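Local coordinates for protein CofB (Escherichia coli, PDB 5AX6) that is a minor pilin of the CFA/III type IVb pilus, forms a homotrimer, and probably takes part in pilus assembly, at the interface of chains A and B. Sequence-based numbering; all coordinates share one arbitrary frame. Chains: chain A/B, CofB.

The interface of chains A and B. Residues chain A 323-324, 326, 328; chain B 327-329.
A:Met324 and B:Ile328 sit opposite each other where strand 323-325 of chain A pairs in parallel with strand 327-333 of chain B. The backbone does the joining: A:Met324 N donates to B:Asn327 O at 2.8 Å. B:Leu329 N gives its hydrogen to A:Met324 O at 2.9 Å. Just past the end of the chain A strand, A:Ala326 N donates to B:Leu329 O at 3.0 Å. A:Met324 thus uses both its amide and its carbonyl across the seam, and B:Leu329 does the same.

From CB outward, the side chain of B:Ile328 runs along the carbonyl of A:Met324. CB is near A:Met324 O, and CG2 and CD1 come slightly nearer to the same oxygen. CG2, opposite the backbone N, reaches toward A:Ile328 and meets its CG1 at 3.8 Å, the two isoleucines coming tip to tip. Through CG1, CD1 arrives 3.6 Å from CE of A:Met324. That methionine runs extended from its backbone N (chi1 -174°). It bends only at the thioether, chi3 57°, which brings its methyl back to CD1; the two side chains lie side by side and point the same way.

On the opposite face of the strand pair, CG2 of A:Thr323 packs 3.8 Å from CG of B:Leu329. Its hydroxyl OG1 turns toward B:Asn327 and holds a water at 2.8 Å. The same water also lies 3.3 Å from the amide ND2 of B:Asn327, a longer link.

The contact places a short strand, 323-325, of one subunit against a longer strand of its neighbour, in the middle of the elongated molecule, and helps join subunits within the homotrimer.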
# COMPACT_ATOMS: atom_id res chain seq x y z
N THR A 323 13.85 8.49 -5.53
CA THR A 323 14.54 8.63 -4.25
C THR A 323 13.68 8.31 -3.05
O THR A 323 12.53 8.73 -2.97
CB THR A 323 15.07 10.07 -4.07
OG1 THR A 323 15.99 10.34 -5.13
CG2 THR A 323 15.77 10.23 -2.72
N MET A 324 14.27 7.56 -2.13
CA MET A 324 13.68 7.35 -0.82
C MET A 324 14.61 7.90 0.26
O MET A 324 15.81 7.58 0.30
CB MET A 324 13.39 5.87 -0.55
CG MET A 324 12.62 5.68 0.77
SD MET A 324 12.31 3.98 1.24
CE MET A 324 13.97 3.32 1.27
N ALA A 326 15.51 7.64 4.00
CA ALA A 326 15.30 6.64 5.03
C ALA A 326 16.63 6.22 5.63
O ALA A 326 17.68 6.42 5.01
CB ALA A 326 14.59 5.41 4.45
N ILE A 328 18.80 3.00 6.30
CA ILE A 328 18.84 1.64 5.75
C ILE A 328 19.70 0.76 6.61
O ILE A 328 20.76 1.18 7.06
CB ILE A 328 19.38 1.61 4.30
CG1 ILE A 328 18.50 2.46 3.38
CG2 ILE A 328 19.48 0.15 3.81
CD1 ILE A 328 17.02 2.02 3.31
N ASN B 327 17.25 5.18 -5.45
CA ASN B 327 18.20 6.13 -4.88
C ASN B 327 17.87 6.33 -3.41
O ASN B 327 16.71 6.52 -3.06
CB ASN B 327 18.14 7.47 -5.60
CG ASN B 327 18.52 7.35 -7.04
OD1 ASN B 327 19.44 6.61 -7.39
ND2 ASN B 327 17.82 8.07 -7.90
N ILE B 328 18.88 6.27 -2.56
CA ILE B 328 18.65 6.44 -1.12
C ILE B 328 19.29 7.72 -0.66
O ILE B 328 20.41 8.04 -1.06
CB ILE B 328 19.21 5.27 -0.29
CG1 ILE B 328 18.54 3.95 -0.70
CG2 ILE B 328 19.02 5.56 1.22
CD1 ILE B 328 17.00 3.93 -0.53
N LEU B 329 18.56 8.47 0.16
CA LEU B 329 19.13 9.56 0.92
C LEU B 329 19.12 9.20 2.38
O LEU B 329 18.11 8.72 2.89
CB LEU B 329 18.34 10.85 0.70
CG LEU B 329 18.61 11.58 -0.61
CD1 LEU B 329 17.76 12.85 -0.68
CD2 LEU B 329 20.10 11.89 -0.69
O HOH W 1 15.91 10.71 -7.87